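Local coordinates for protein OXA-46 oxacillinase (Pseudomonas aeruginosa, PDB 3IF6) that probably hydrolyses beta-lactam antibiotics to substituted beta-amino acids, as a class D serine beta-lactamase of the oxacillinase type, at residues B[45-50]-B[54-59]. Sequence-based numbering, arbitrary orientation.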
ATOM      1  N   VAL B  45      -8.261  21.107   5.451  1.00 43.12           N
ATOM      2  CA  VAL B  45      -8.795  20.430   6.613  1.00 42.71           C
ATOM      3  C   VAL B  45      -7.852  19.289   6.957  1.00 43.76           C
ATOM      4  O   VAL B  45      -7.610  18.392   6.130  1.00 44.29           O
ATOM      5  CB  VAL B  45     -10.168  19.827   6.344  1.00 42.44           C
ATOM      6  CG1 VAL B  45     -10.661  19.113   7.579  1.00 41.93           C
ATOM      7  CG2 VAL B  45     -11.163  20.872   5.912  1.00 41.79           C
ATOM      8  N   ILE B  46      -7.296  19.290   8.159  1.00 44.73           N
ATOM      9  CA  ILE B  46      -6.698  18.042   8.632  1.00 45.78           C
ATOM     10  C   ILE B  46      -7.305  17.391   9.887  1.00 46.17           C
ATOM     11  O   ILE B  46      -7.285  17.973  10.982  1.00 46.21           O
ATOM     12  CB  ILE B  46      -5.140  17.981   8.581  1.00 46.04           C
ATOM     13  CG1 ILE B  46      -4.590  17.208   9.781  1.00 45.67           C
ATOM     14  CG2 ILE B  46      -4.506  19.339   8.313  1.00 46.36           C
ATOM     15  CD1 ILE B  46      -4.319  18.031  10.940  1.00 50.98           C
ATOM     16  N   ALA B  47      -7.847  16.183   9.668  1.00 45.80           N
ATOM     17  CA  ALA B  47      -8.403  15.314  10.697  1.00 45.66           C
ATOM     18  C   ALA B  47      -7.350  14.385  11.300  1.00 46.04           C
ATOM     19  O   ALA B  47      -7.167  13.265  10.836  1.00 46.15           O
ATOM     20  CB  ALA B  47      -9.547  14.506  10.118  1.00 45.44           C
ATOM     21  N   ASP B  48      -6.726  14.800  12.386  1.00 46.99           N
ATOM     22  CA  ASP B  48      -5.719  13.999  13.047  1.00 47.63           C
ATOM     23  C   ASP B  48      -6.330  13.081  14.091  1.00 48.67           C
ATOM     24  O   ASP B  48      -6.922  13.512  15.040  1.00 49.18           O
ATOM     25  CB  ASP B  48      -4.669  14.892  13.679  1.00 47.03           C
ATOM     26  CG  ASP B  48      -3.713  14.133  14.461  1.00 47.27           C
ATOM     27  OD1 ASP B  48      -4.037  12.996  14.755  1.00 48.98           O
ATOM     28  OD2 ASP B  48      -2.645  14.630  14.770  1.00 47.14           O
ATOM     29  N   GLU B  49      -6.216  11.787  13.864  1.00 49.40           N
ATOM     30  CA  GLU B  49      -6.862  10.804  14.705  1.00 49.43           C
ATOM     31  C   GLU B  49      -6.017   9.798  15.491  1.00 50.32           C
ATOM     32  O   GLU B  49      -6.539   8.822  15.991  1.00 50.07           O
ATOM     33  CB  GLU B  49      -8.020  10.167  13.950  1.00 49.00           C
ATOM     34  CG  GLU B  49      -8.995  11.193  13.492  1.00 48.22           C
ATOM     35  CD  GLU B  49     -10.097  10.649  12.637  1.00 50.58           C
ATOM     36  OE1 GLU B  49     -10.170   9.440  12.422  1.00 49.23           O
ATOM     37  OE2 GLU B  49     -10.922  11.445  12.186  1.00 51.15           O
ATOM     38  N   ARG B  50      -4.721  10.032  15.586  1.00 51.50           N
ATOM     39  CA  ARG B  50      -3.843   9.132  16.309  1.00 52.97           C
ATOM     40  C   ARG B  50      -4.134   9.017  17.806  1.00 54.80           C
ATOM     41  O   ARG B  50      -4.203   7.943  18.371  1.00 55.01           O
ATOM     42  CB  ARG B  50      -2.412   9.568  16.114  1.00 52.63           C
ATOM     43  CG  ARG B  50      -2.000   9.753  14.713  1.00 50.74           C
ATOM     44  CD  ARG B  50      -0.676  10.430  14.647  1.00 47.39           C
ATOM     45  NE  ARG B  50      -0.824  11.857  14.491  1.00 42.20           N
ATOM     46  CZ  ARG B  50       0.163  12.722  14.443  1.00 38.86           C
ATOM     47  NH1 ARG B  50       1.410  12.348  14.527  1.00 35.98           N
ATOM     48  NH2 ARG B  50      -0.121  13.968  14.301  1.00 37.41           N
ATOM     49  N   HIS B  54     -10.005  12.808  18.632  1.00 62.38           N
ATOM     50  CA  HIS B  54      -9.880  13.238  17.253  1.00 61.80           C
ATOM     51  C   HIS B  54      -9.970  14.771  17.153  1.00 61.22           C
ATOM     52  O   HIS B  54     -11.035  15.361  17.401  1.00 61.00           O
ATOM     53  CB  HIS B  54     -11.021  12.606  16.436  1.00 61.98           C
ATOM     54  CG  HIS B  54     -11.016  11.105  16.422  1.00 62.88           C
ATOM     55  ND1 HIS B  54     -11.849  10.370  15.602  1.00 63.05           N
ATOM     56  CD2 HIS B  54     -10.267  10.200  17.102  1.00 63.62           C
ATOM     57  CE1 HIS B  54     -11.626   9.080  15.791  1.00 63.13           C
ATOM     58  NE2 HIS B  54     -10.671   8.949  16.696  1.00 62.92           N
ATOM     59  N   THR B  55      -8.863  15.413  16.778  1.00 60.30           N
ATOM     60  CA  THR B  55      -8.861  16.848  16.470  1.00 58.97           C
ATOM     61  C   THR B  55      -9.115  17.091  14.982  1.00 58.15           C
ATOM     62  O   THR B  55      -8.504  16.463  14.132  1.00 57.91           O
ATOM     63  CB  THR B  55      -7.530  17.495  16.847  1.00 59.07           C
ATOM     64  OG1 THR B  55      -6.595  17.303  15.786  1.00 58.69           O
ATOM     65  CG2 THR B  55      -6.969  16.884  18.124  1.00 59.15           C
ATOM     66  N   LEU B  56     -10.017  18.014  14.678  1.00 57.56           N
ATOM     67  CA  LEU B  56     -10.361  18.350  13.306  1.00 56.75           C
ATOM     68  C   LEU B  56      -9.978  19.787  12.960  1.00 56.34           C
ATOM     69  O   LEU B  56     -10.849  20.653  12.946  1.00 56.71           O
ATOM     70  CB  LEU B  56     -11.863  18.185  13.114  1.00 56.83           C
ATOM     71  CG  LEU B  56     -12.406  17.863  11.732  1.00 57.08           C
ATOM     72  CD1 LEU B  56     -13.619  18.696  11.436  1.00 56.14           C
ATOM     73  CD2 LEU B  56     -11.344  18.080  10.684  1.00 58.67           C
ATOM     74  N   SER B  57      -8.697  20.036  12.663  1.00 55.59           N
ATOM     75  CA  SER B  57      -8.219  21.390  12.308  1.00 54.86           C
ATOM     76  C   SER B  57      -8.529  21.888  10.870  1.00 55.26           C
ATOM     77  O   SER B  57      -8.680  21.102   9.910  1.00 54.30           O
ATOM     78  CB  SER B  57      -6.737  21.559  12.615  1.00 54.33           C
ATOM     79  OG  SER B  57      -6.425  21.099  13.912  1.00 53.58           O
ATOM     80  N   VAL B  58      -8.609  23.204  10.741  1.00 55.46           N
ATOM     81  CA  VAL B  58      -8.983  23.889   9.514  1.00 55.48           C
ATOM     82  C   VAL B  58      -8.287  25.209   9.306  1.00 55.88           C
ATOM     83  O   VAL B  58      -7.530  25.670  10.112  1.00 56.02           O
ATOM     84  CB  VAL B  58     -10.432  24.201   9.480  1.00 55.39           C
ATOM     85  CG1 VAL B  58     -10.807  24.685   8.156  1.00 55.87           C
ATOM     86  CG2 VAL B  58     -11.198  23.027   9.796  1.00 55.63           C
ATOM     87  N   PHE B  59      -8.463  25.736   8.122  1.00 56.08           N
ATOM     88  CA  PHE B  59      -8.080  27.075   7.771  1.00 56.09           C
ATOM     89  C   PHE B  59      -9.162  27.522   6.825  1.00 56.22           C
ATOM     90  O   PHE B  59      -9.596  26.756   5.999  1.00 56.44           O
ATOM     91  CB  PHE B  59      -6.738  27.068   7.107  1.00 56.15           C
ATOM     92  CG  PHE B  59      -6.374  28.346   6.520  1.00 57.20           C
ATOM     93  CD1 PHE B  59      -6.676  29.501   7.143  1.00 59.48           C
ATOM     94  CD2 PHE B  59      -5.733  28.397   5.324  1.00 58.35           C
ATOM     95  CE1 PHE B  59      -6.337  30.685   6.572  1.00 60.70           C
ATOM     96  CE2 PHE B  59      -5.396  29.566   4.762  1.00 59.23           C
ATOM     97  CZ  PHE B  59      -5.691  30.709   5.373  1.00 59.13           C
TER
HETATM   98  O   HOH W   1      -6.236  18.091  13.540  1.00 32.41           O
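Glu49 and His54 both turn CG opposite their own carbonyl carbon (chi1 -57° and -61°), and the extended Glu49 chain then runs over one face of the His54 ring. Its CG makes a CH-pi contact 3.7 Å from the ring centroid, and its carboxylate lies nearly parallel to the imidazole, the planes 10° apart. The carboxylate oxygens themselves reach Arg176 and Arg180 in salt bridges, tying the hairpin end to the region of helix 168-179. On the same side of the sheet Leu56 packs CD2 against Val45 CG1, at a doubtfully short separation, and against Ala47 CB at 4.0 Å. The backbones pair antiparallel through Ile46-Ser57 and Asp48-Thr55, both hydrogen-bonded pairs: Asp48 N meets Thr55 O at 3.0 Å, while Thr55 N returns to Asp48 O; Ile46 N reaches Ser57 O at 2.9 Å, and Ser57 N gives a weak bond back to Ile46 O. On the other side, water 1 donates to Ile46 O (2.8 Å) and is also hydrogen-bonded to Ser57 OG. There too Asp48 OD1 accepts from Arg50 N in an Asx turn, and OD2 forms a salt bridge with Arg50 NH2 at 2.7 Å. Strand 42-48 continues the sheet to strand 229-238, and strand 55-58 to the short 26-27, making this antiparallel beta hairpin part of the central sheet of the serine beta-lactamase/transpeptidase fold.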